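Local coordinates for aromatic-amino-acid:2-oxoglutarate transaminase (Candida albicans, PDB 6HND), which probably transfers amino groups between aromatic amino acids or 2-aminoadipate and 2-oxo acids, using pyridoxal 5'-phosphate as cofactor, at residues L244-T249 with P322-L327; L347-I352 with T379-V384; Y415-S420 with K507-A512. All coordinates share one frame; numbering follows the deposited sequence.

Contact 1: residues L244-T249 with P322-L327; sequences LYTIAT and PSYLEL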
loop_
_atom_site.group_PDB
_atom_site.type_symbol
_atom_site.label_atom_id
_atom_site.label_comp_id
_atom_site.label_asym_id
_atom_site.label_seq_id
_atom_site.Cartn_x
_atom_site.Cartn_y
_atom_site.Cartn_z
ATOM N N LEU B 244 -5.187 23.149 -7.028
ATOM C CA LEU B 244 -5.705 22.736 -8.357
ATOM C C LEU B 244 -5.125 21.359 -8.673
ATOM O O LEU B 244 -3.900 21.182 -8.519
ATOM C CB LEU B 244 -5.320 23.771 -9.421
ATOM C CG LEU B 244 -5.480 23.309 -10.867
ATOM C CD1 LEU B 244 -6.952 23.351 -11.281
ATOM C CD2 LEU B 244 -4.617 24.155 -11.794
ATOM N N TYR B 245 -5.995 20.418 -9.030
ATOM C CA TYR B 245 -5.636 19.070 -9.534
ATOM C C TYR B 245 -5.799 19.131 -11.046
ATOM O O TYR B 245 -6.922 19.307 -11.468
ATOM C CB TYR B 245 -6.535 17.994 -8.916
ATOM C CG TYR B 245 -6.445 16.638 -9.574
ATOM C CD1 TYR B 245 -5.219 16.056 -9.808
ATOM C CD2 TYR B 245 -7.583 15.944 -9.968
ATOM C CE1 TYR B 245 -5.107 14.807 -10.397
ATOM C CE2 TYR B 245 -7.496 14.696 -10.562
ATOM C CZ TYR B 245 -6.248 14.130 -10.777
ATOM O OH TYR B 245 -6.104 12.910 -11.347
ATOM N N THR B 246 -4.713 19.017 -11.801
ATOM C CA THR B 246 -4.722 19.053 -13.281
ATOM C C THR B 246 -3.917 17.871 -13.831
ATOM O O THR B 246 -2.782 17.658 -13.427
ATOM C CB THR B 246 -4.214 20.410 -13.796
ATOM O OG1 THR B 246 -4.100 20.372 -15.220
ATOM C CG2 THR B 246 -2.893 20.805 -13.176
ATOM N N ILE B 247 -4.528 17.145 -14.753
ATOM C CA ILE B 247 -3.888 16.116 -15.601
ATOM C C ILE B 247 -3.484 16.849 -16.888
ATOM O O ILE B 247 -4.245 16.786 -17.904
ATOM C CB ILE B 247 -4.876 14.943 -15.798
ATOM C CG1 ILE B 247 -5.487 14.499 -14.467
ATOM C CG2 ILE B 247 -4.203 13.781 -16.525
ATOM C CD1 ILE B 247 -6.836 13.837 -14.578
ATOM N N ALA B 248 -2.373 17.592 -16.836
ATOM C CA ALA B 248 -2.102 18.729 -17.752
ATOM C C ALA B 248 -1.794 18.176 -19.137
ATOM O O ALA B 248 -2.234 18.795 -20.137
ATOM C CB ALA B 248 -0.995 19.637 -17.242
ATOM N N THR B 249 -1.080 17.053 -19.187
ATOM C CA THR B 249 -0.717 16.347 -20.439
ATOM C C THR B 249 -1.609 15.101 -20.588
ATOM O O THR B 249 -1.689 14.307 -19.619
ATOM C CB THR B 249 0.778 16.005 -20.416
ATOM O OG1 THR B 249 1.494 17.202 -20.083
ATOM C CG2 THR B 249 1.248 15.387 -21.720
ATOM N N PRO B 322 7.002 20.585 -20.923
ATOM C CA PRO B 322 7.463 20.800 -19.560
ATOM C C PRO B 322 6.416 20.564 -18.472
ATOM O O PRO B 322 5.264 20.906 -18.685
ATOM C CB PRO B 322 7.869 22.269 -19.547
ATOM C CG PRO B 322 8.344 22.520 -20.958
ATOM C CD PRO B 322 7.372 21.722 -21.789
ATOM N N SER B 323 6.883 19.999 -17.346
ATOM C CA SER B 323 6.154 19.831 -16.068
ATOM C C SER B 323 6.026 21.194 -15.387
ATOM O O SER B 323 6.941 22.032 -15.536
ATOM C CB SER B 323 6.865 18.812 -15.166
ATOM O OG SER B 323 6.400 18.857 -13.813
ATOM N N TYR B 324 4.951 21.371 -14.621
ATOM C CA TYR B 324 4.801 22.460 -13.621
ATOM C C TYR B 324 6.019 22.529 -12.684
ATOM O O TYR B 324 6.261 23.619 -12.149
ATOM C CB TYR B 324 3.463 22.320 -12.884
ATOM C CG TYR B 324 2.294 22.868 -13.676
ATOM C CD1 TYR B 324 1.995 24.228 -13.642
ATOM C CD2 TYR B 324 1.525 22.057 -14.493
ATOM C CE1 TYR B 324 0.922 24.755 -14.344
ATOM C CE2 TYR B 324 0.452 22.569 -15.210
ATOM C CZ TYR B 324 0.159 23.923 -15.146
ATOM O OH TYR B 324 -0.865 24.458 -15.863
ATOM N N LEU B 325 6.755 21.438 -12.472
ATOM C CA LEU B 325 7.992 21.433 -11.630
ATOM C C LEU B 325 8.996 22.431 -12.221
ATOM O O LEU B 325 9.787 23.030 -11.455
ATOM C CB LEU B 325 8.628 20.036 -11.605
ATOM C CG LEU B 325 7.937 18.924 -10.799
ATOM C CD1 LEU B 325 8.731 17.626 -10.908
ATOM C CD2 LEU B 325 7.733 19.297 -9.333
ATOM N N GLU B 326 8.999 22.540 -13.550
ATOM C CA GLU B 326 10.013 23.308 -14.306
ATOM C C GLU B 326 9.725 24.802 -14.120
ATOM O O GLU B 326 10.654 25.563 -14.319
ATOM C CB GLU B 326 10.050 22.852 -15.765
ATOM C CG GLU B 326 10.596 21.445 -15.872
ATOM C CD GLU B 326 10.472 20.777 -17.229
ATOM O OE1 GLU B 326 11.162 21.206 -18.126
ATOM O OE2 GLU B 326 9.715 19.797 -17.354
ATOM N N LEU B 327 8.503 25.169 -13.729
ATOM C CA LEU B 327 8.089 26.565 -13.462
ATOM C C LEU B 327 8.234 26.902 -11.984
ATOM O O LEU B 327 8.368 28.090 -11.662
ATOM C CB LEU B 327 6.628 26.726 -13.893
ATOM C CG LEU B 327 6.354 26.355 -15.349
ATOM C CD1 LEU B 327 4.927 26.675 -15.713
ATOM C CD2 LEU B 327 7.312 27.094 -16.274
#

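Contact 2: residues L347-I352 with T379-V384; sequences LRLGFI and TIVNNV. With PLP (pyridoxal-5'-phosphate), chain E.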
loop_
_atom_site.group_PDB
_atom_site.type_symbol
_atom_site.label_atom_id
_atom_site.label_comp_id
_atom_site.label_asym_id
_atom_site.label_seq_id
_atom_site.Cartn_x
_atom_site.Cartn_y
_atom_site.Cartn_z
ATOM N N LEU B 347 2.183 -3.684 -10.708
ATOM C CA LEU B 347 3.327 -3.385 -9.813
ATOM C C LEU B 347 2.766 -2.762 -8.533
ATOM O O LEU B 347 3.259 -3.139 -7.424
ATOM C CB LEU B 347 4.317 -2.412 -10.453
ATOM C CG LEU B 347 5.045 -2.825 -11.723
ATOM C CD1 LEU B 347 5.958 -1.693 -12.126
ATOM C CD2 LEU B 347 5.840 -4.116 -11.556
ATOM N N ARG B 348 1.795 -1.843 -8.690
ATOM C CA ARG B 348 1.360 -0.904 -7.618
ATOM C C ARG B 348 2.610 -0.137 -7.132
ATOM O O ARG B 348 3.021 -0.320 -5.986
ATOM C CB ARG B 348 0.729 -1.660 -6.444
ATOM C CG ARG B 348 -0.546 -2.436 -6.733
ATOM C CD ARG B 348 -1.717 -1.526 -7.013
ATOM N NE ARG B 348 -1.603 -1.091 -8.391
ATOM C CZ ARG B 348 -2.197 -0.031 -8.911
ATOM N NH1 ARG B 348 -2.006 0.226 -10.196
ATOM N NH2 ARG B 348 -2.961 0.766 -8.169
ATOM N N LEU B 349 3.241 0.617 -8.021
ATOM C CA LEU B 349 4.509 1.339 -7.787
ATOM C C LEU B 349 4.502 2.638 -8.576
ATOM O O LEU B 349 4.061 2.635 -9.727
ATOM C CB LEU B 349 5.723 0.489 -8.184
ATOM C CG LEU B 349 7.050 0.996 -7.609
ATOM C CD1 LEU B 349 7.100 0.752 -6.125
ATOM C CD2 LEU B 349 8.230 0.336 -8.294
ATOM N N GLY B 350 4.900 3.718 -7.912
ATOM C CA GLY B 350 5.089 5.027 -8.544
ATOM C C GLY B 350 5.993 5.885 -7.696
ATOM O O GLY B 350 6.686 5.326 -6.809
ATOM N N PHE B 351 5.973 7.197 -7.920
ATOM C CA PHE B 351 6.649 8.140 -7.001
ATOM C C PHE B 351 5.981 9.505 -7.103
ATOM O O PHE B 351 5.295 9.792 -8.088
ATOM C CB PHE B 351 8.162 8.162 -7.269
ATOM C CG PHE B 351 8.569 8.617 -8.645
ATOM C CD1 PHE B 351 8.630 7.721 -9.701
ATOM C CD2 PHE B 351 8.897 9.938 -8.875
ATOM C CE1 PHE B 351 9.012 8.152 -10.960
ATOM C CE2 PHE B 351 9.253 10.369 -10.143
ATOM C CZ PHE B 351 9.302 9.479 -11.183
ATOM N N ILE B 352 6.234 10.329 -6.100
ATOM C CA ILE B 352 5.889 11.766 -6.130
ATOM C C ILE B 352 7.193 12.566 -6.062
ATOM O O ILE B 352 8.228 12.030 -5.604
ATOM C CB ILE B 352 4.881 12.164 -5.036
ATOM C CG1 ILE B 352 5.406 11.893 -3.632
ATOM C CG2 ILE B 352 3.543 11.494 -5.308
ATOM C CD1 ILE B 352 4.467 12.302 -2.557
ATOM N N THR B 379 12.478 -4.060 -5.797
ATOM C CA THR B 379 13.706 -4.833 -6.108
ATOM C C THR B 379 13.650 -5.220 -7.588
ATOM O O THR B 379 14.575 -4.842 -8.300
ATOM C CB THR B 379 13.869 -6.028 -5.163
ATOM O OG1 THR B 379 13.964 -5.498 -3.845
ATOM C CG2 THR B 379 15.079 -6.885 -5.472
ATOM N N ILE B 380 12.573 -5.888 -8.025
ATOM C CA ILE B 380 12.431 -6.355 -9.429
ATOM C C ILE B 380 12.467 -5.135 -10.356
ATOM O O ILE B 380 13.227 -5.154 -11.329
ATOM C CB ILE B 380 11.186 -7.229 -9.622
ATOM C CG1 ILE B 380 11.358 -8.580 -8.920
ATOM C CG2 ILE B 380 10.864 -7.399 -11.107
ATOM C CD1 ILE B 380 10.087 -9.400 -8.883
ATOM N N VAL B 381 11.715 -4.089 -10.053
ATOM C CA VAL B 381 11.564 -2.941 -10.993
ATOM C C VAL B 381 12.898 -2.191 -11.066
ATOM O O VAL B 381 13.328 -1.846 -12.204
ATOM C CB VAL B 381 10.368 -2.033 -10.645
ATOM C CG1 VAL B 381 10.442 -0.722 -11.391
ATOM C CG2 VAL B 381 9.042 -2.736 -10.910
ATOM N N ASN B 382 13.552 -1.963 -9.929
ATOM C CA ASN B 382 14.839 -1.222 -9.908
ATOM C C ASN B 382 15.888 -1.999 -10.720
ATOM O O ASN B 382 16.558 -1.390 -11.588
ATOM C CB ASN B 382 15.336 -0.965 -8.492
ATOM C CG ASN B 382 16.702 -0.324 -8.474
ATOM O OD1 ASN B 382 16.825 0.891 -8.551
ATOM N ND2 ASN B 382 17.725 -1.152 -8.370
ATOM N N ASN B 383 16.036 -3.298 -10.465
ATOM C CA ASN B 383 17.133 -4.092 -11.072
ATOM C C ASN B 383 16.872 -4.228 -12.573
ATOM O O ASN B 383 17.833 -4.203 -13.343
ATOM C CB ASN B 383 17.328 -5.394 -10.306
ATOM C CG ASN B 383 17.858 -5.137 -8.910
ATOM O OD1 ASN B 383 17.772 -4.010 -8.404
ATOM N ND2 ASN B 383 18.376 -6.174 -8.268
ATOM N N VAL B 384 15.614 -4.322 -12.998
ATOM C CA VAL B 384 15.283 -4.464 -14.441
ATOM C C VAL B 384 15.715 -3.158 -15.126
ATOM O O VAL B 384 16.388 -3.248 -16.183
ATOM C CB VAL B 384 13.805 -4.824 -14.679
ATOM C CG1 VAL B 384 13.376 -4.573 -16.129
ATOM C CG2 VAL B 384 13.488 -6.259 -14.251
HETATM N N1 PLP E . -4.553 9.355 -12.913
HETATM C C2 PLP E . -4.852 9.249 -14.201
HETATM C C2A PLP E . -5.116 10.515 -14.942
HETATM C C3 PLP E . -4.878 7.979 -14.841
HETATM O O3 PLP E . -5.183 7.905 -16.172
HETATM C C4 PLP E . -4.601 6.810 -14.084
HETATM C C4A PLP E . -4.532 5.498 -14.771
HETATM C C5 PLP E . -4.274 6.969 -12.720
HETATM C C6 PLP E . -4.285 8.241 -12.199
HETATM C C5A PLP E . -4.053 5.810 -11.784
HETATM O O4P PLP E . -2.773 5.137 -11.915
HETATM P P PLP E . -2.381 3.951 -10.882
HETATM O O1P PLP E . -2.952 4.336 -9.523
HETATM O O2P PLP E . -0.859 3.950 -11.003
HETATM O O3P PLP E . -3.007 2.700 -11.409
#

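Contact 3: residues Y415-S420 with K507-A512; sequences YSIFES and KRLTDA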
loop_
_atom_site.group_PDB
_atom_site.type_symbol
_atom_site.label_atom_id
_atom_site.label_comp_id
_atom_site.label_asym_id
_atom_site.label_seq_id
_atom_site.Cartn_x
_atom_site.Cartn_y
_atom_site.Cartn_z
ATOM N N TYR B 415 -8.330 6.841 -38.032
ATOM C CA TYR B 415 -8.623 6.428 -39.429
ATOM C C TYR B 415 -9.971 5.683 -39.431
ATOM O O TYR B 415 -10.922 6.125 -40.106
ATOM C CB TYR B 415 -7.465 5.605 -40.002
ATOM C CG TYR B 415 -7.670 5.085 -41.410
ATOM C CD1 TYR B 415 -7.526 5.923 -42.504
ATOM C CD2 TYR B 415 -7.994 3.756 -41.648
ATOM C CE1 TYR B 415 -7.733 5.464 -43.791
ATOM C CE2 TYR B 415 -8.202 3.280 -42.932
ATOM C CZ TYR B 415 -8.068 4.140 -44.008
ATOM O OH TYR B 415 -8.268 3.705 -45.286
ATOM N N SER B 416 -10.103 4.637 -38.620
ATOM C CA SER B 416 -11.337 3.807 -38.554
ATOM C C SER B 416 -12.560 4.719 -38.424
ATOM O O SER B 416 -13.624 4.327 -38.905
ATOM C CB SER B 416 -11.296 2.787 -37.448
ATOM O OG SER B 416 -11.442 3.405 -36.181
ATOM N N ILE B 417 -12.405 5.905 -37.825
ATOM C CA ILE B 417 -13.534 6.832 -37.525
ATOM C C ILE B 417 -13.719 7.750 -38.736
ATOM O O ILE B 417 -14.892 7.930 -39.169
ATOM C CB ILE B 417 -13.314 7.598 -36.197
ATOM C CG1 ILE B 417 -13.445 6.682 -34.971
ATOM C CG2 ILE B 417 -14.250 8.803 -36.092
ATOM C CD1 ILE B 417 -12.810 7.235 -33.711
ATOM N N PHE B 418 -12.624 8.305 -39.263
ATOM C CA PHE B 418 -12.650 9.294 -40.375
ATOM C C PHE B 418 -13.271 8.672 -41.642
ATOM O O PHE B 418 -13.941 9.404 -42.385
ATOM C CB PHE B 418 -11.251 9.866 -40.629
ATOM C CG PHE B 418 -10.720 10.755 -39.531
ATOM C CD1 PHE B 418 -11.569 11.592 -38.805
ATOM C CD2 PHE B 418 -9.364 10.782 -39.242
ATOM C CE1 PHE B 418 -11.068 12.421 -37.815
ATOM C CE2 PHE B 418 -8.861 11.621 -38.257
ATOM C CZ PHE B 418 -9.715 12.428 -37.533
ATOM N N GLU B 419 -13.016 7.385 -41.883
ATOM C CA GLU B 419 -13.535 6.573 -43.018
ATOM C C GLU B 419 -15.036 6.286 -42.857
ATOM O O GLU B 419 -15.626 5.847 -43.833
ATOM C CB GLU B 419 -12.785 5.235 -43.091
ATOM C CG GLU B 419 -11.365 5.368 -43.617
ATOM C CD GLU B 419 -11.258 5.726 -45.096
ATOM O OE1 GLU B 419 -11.604 4.880 -45.948
ATOM O OE2 GLU B 419 -10.865 6.852 -45.385
ATOM N N SER B 420 -15.608 6.462 -41.659
ATOM C CA SER B 420 -17.017 6.135 -41.311
ATOM C C SER B 420 -17.997 7.148 -41.920
ATOM O O SER B 420 -17.644 8.340 -42.060
ATOM C CB SER B 420 -17.211 6.059 -39.808
ATOM O OG SER B 420 -17.426 7.361 -39.240
ATOM N N LYS B 507 -15.216 0.735 -36.191
ATOM C CA LYS B 507 -16.362 0.387 -37.070
ATOM C C LYS B 507 -17.642 0.147 -36.237
ATOM O O LYS B 507 -18.679 0.735 -36.538
ATOM C CB LYS B 507 -15.987 -0.822 -37.918
ATOM C CG LYS B 507 -17.017 -1.158 -38.991
ATOM C CD LYS B 507 -16.666 -2.411 -39.770
ATOM C CE LYS B 507 -17.791 -2.830 -40.688
ATOM N NZ LYS B 507 -19.046 -3.059 -39.931
ATOM N N ARG B 508 -17.603 -0.684 -35.206
ATOM C CA ARG B 508 -18.804 -0.923 -34.371
ATOM C C ARG B 508 -19.267 0.401 -33.731
ATOM O O ARG B 508 -20.493 0.643 -33.648
ATOM C CB ARG B 508 -18.495 -2.000 -33.330
ATOM C CG ARG B 508 -18.184 -3.371 -33.921
ATOM C CD ARG B 508 -18.005 -4.370 -32.780
ATOM N NE ARG B 508 -17.583 -5.701 -33.190
ATOM C CZ ARG B 508 -17.424 -6.744 -32.368
ATOM N NH1 ARG B 508 -17.615 -6.640 -31.060
ATOM N NH2 ARG B 508 -17.051 -7.904 -32.861
ATOM N N LEU B 509 -18.325 1.231 -33.281
ATOM C CA LEU B 509 -18.603 2.528 -32.613
ATOM C C LEU B 509 -19.461 3.369 -33.545
ATOM O O LEU B 509 -20.562 3.788 -33.165
ATOM C CB LEU B 509 -17.273 3.226 -32.329
ATOM C CG LEU B 509 -17.364 4.566 -31.605
ATOM C CD1 LEU B 509 -18.150 4.442 -30.307
ATOM C CD2 LEU B 509 -15.964 5.105 -31.338
ATOM N N THR B 510 -18.952 3.552 -34.752
ATOM C CA THR B 510 -19.474 4.489 -35.766
ATOM C C THR B 510 -20.743 3.927 -36.419
ATOM O O THR B 510 -21.631 4.757 -36.709
ATOM C CB THR B 510 -18.332 4.830 -36.718
ATOM O OG1 THR B 510 -17.763 3.601 -37.173
ATOM C CG2 THR B 510 -17.292 5.666 -36.014
ATOM N N ASP B 511 -20.823 2.606 -36.647
ATOM C CA ASP B 511 -22.044 1.903 -37.132
ATOM C C ASP B 511 -23.184 2.149 -36.132
ATOM O O ASP B 511 -24.304 2.510 -36.543
ATOM C CB ASP B 511 -21.839 0.392 -37.247
ATOM C CG ASP B 511 -20.995 -0.130 -38.404
ATOM O OD1 ASP B 511 -20.660 0.647 -39.342
ATOM O OD2 ASP B 511 -20.673 -1.344 -38.351
ATOM N N ALA B 512 -22.919 1.950 -34.846
ATOM C CA ALA B 512 -23.919 2.156 -33.775
ATOM C C ALA B 512 -24.396 3.620 -33.749
ATOM O O ALA B 512 -25.604 3.836 -33.602
ATOM C CB ALA B 512 -23.322 1.736 -32.457
#

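Contact 1: residues L244-T249 with P322-L327
Tyr324 brings the edge of its ring up to Ala248, with Thr246 a looser neighbour, the two lying on strand 243-246 and the residues after it. From CB the side chain leaves with CG anti to the carbonyl carbon (chi1 -81°), which sends the ring from the loop 322-327 across to the strand. Beyond CG, the CE2 side of the ring makes the contact. CE2 lies 3.8 Å from Ala248 CB, and the methyl arrives at the edge of the ring, close to its plane. The same CE2 is 4.3 Å from Thr246 CG2, a looser and oblique approach. At the tip, OH is hydrogen-bonded to OE1 of Gln258, whose side chain also touches Ala248. Around the aromatic group lie Arg263 and Ile266 of helix 260-272, together with Ile277 and Val333 of two sheet strands.

This is the interior of the large domain of a fold-type I aminotransferase, where helices pack against a mixed, mostly parallel sheet. Strand 243-246 is one of the inner strands. Thr246 turns only its methyl to the tyrosine, while its OG1 is hydrogen-bonded to Glu187 OE2 on the adjacent strand. Ile247, between the two touching residues, belongs to the pyridoxal-5'-phosphate pocket.

The backbone that carries Tyr324 is itself tied down by side chains. Ser323 OG accepts from Leu325 N at 2.9 Å, forming an ST turn. Glu326 folds back on the turn, its OE2 receiving Ser323 N at 2.8 Å from well above the carboxylate plane (52° out of it).

Contact 2: residues L347-I352 with T379-V384
The guanidinium group of Arg348 meets the pyridoxal-5'-phosphate at its edge: O3P of the cofactor lies near the guanidinium plane, and NH1 donates to it at 2.9 Å along an almost straight bond (171°). The chain is bent at both chi2 and chi3, which folds the guanidinium back toward the cofactor. NH1 is also bonded to Pro345 O, so the nitrogen that grips the phosphate is held in turn by a backbone carbonyl three residues earlier. The phosphate-binding arginine is a hallmark of fold-type I aminotransferases, and here Thr338, Ser340, Ala166, Ser167, Tyr283 and Tyr130 of the second subunit also hydrogen-bond the cofactor.

The other flat groups lie on helix 375-388, where the amide of Asn382 points its ND2 at Asn383 OD1. The acceptor is only 5° out of the Asn382 amide plane, and the bond, 2.9 Å long, also lies in the carbonyl plane of Asn383.

Arg348 is flanked by two leucines that turn the other way, toward the helix, and both meet Val381. Leu349 has CG anti to its backbone nitrogen (chi1 -163°) and extends CD2 to within 4.0 Å of Val381 CG1. Leu347, whose carbonyl oxygen accepts from Ser374 of the second subunit, approaches the other branch of the valine tip to tip. Packing is tight there: Val381 CG2 sits 3.5 Å from Leu347 CD1 and equally close to CD2, between the two methyls of the fork.

Contact 3: residues Y415-S420 with K507-A512
Ile417 of helix 392-418 and Ser420, three residues further on, pack against Leu509 and Thr510 of helix 499-518. Ile417 swings CG1 anti to its carbonyl carbon (chi1 -71°), bringing CG1 within 4.1 Å of Thr510 CG2. Its tip, CD1, is 4.5 Å from Leu509 CD2, a loose touch. Phe418 turns away, toward edge-to-face partners in Tyr291 and Tyr423. Ser420 comes closest, its CB lying 3.5 Å from Thr510 CB. The serine hydroxyl is occupied within its own segment and the helix that follows: OG donates to Ile417 O at 2.6 Å, and also caps Tyr423 N at the start of the next helix. Ile417 O is gripped twice, since Ser420 N reaches it too. Thr510 OG1 bonds back to Gly506 O, leaving carbon atoms to do most of the touching. The pair of helices lies over the antiparallel sheet of the small, C-terminal domain: Phe441 of strand 438-443 and Leu491 of strand 488-492 underlie Ile417 and Leu509, while helix 451-465 flanks Leu509 and Ala512.

Overall arrangement
Along the chain the three contacts follow in series, none nested in or crossing another. Contact 1 closes a loop of 72 residues from strand 243-246, through helix 260-272 and strand 276-280, to the loop before strand 333-338. Contact 2 opens after that strand, spanning 26 residues from strand 350-355 to helix 375-388 near the second subunit. Both reach the same mixed sheet, with centres about 23 Å apart. Helix 392-418 follows helix 375-388 and leads to contact 3, whose 86-residue loop contains the small-domain sheet strands and ends at helix 499-518. Contact 3 stands apart, its centre about 34 Å from that of contact 1 and about 39 Å from that of contact 2.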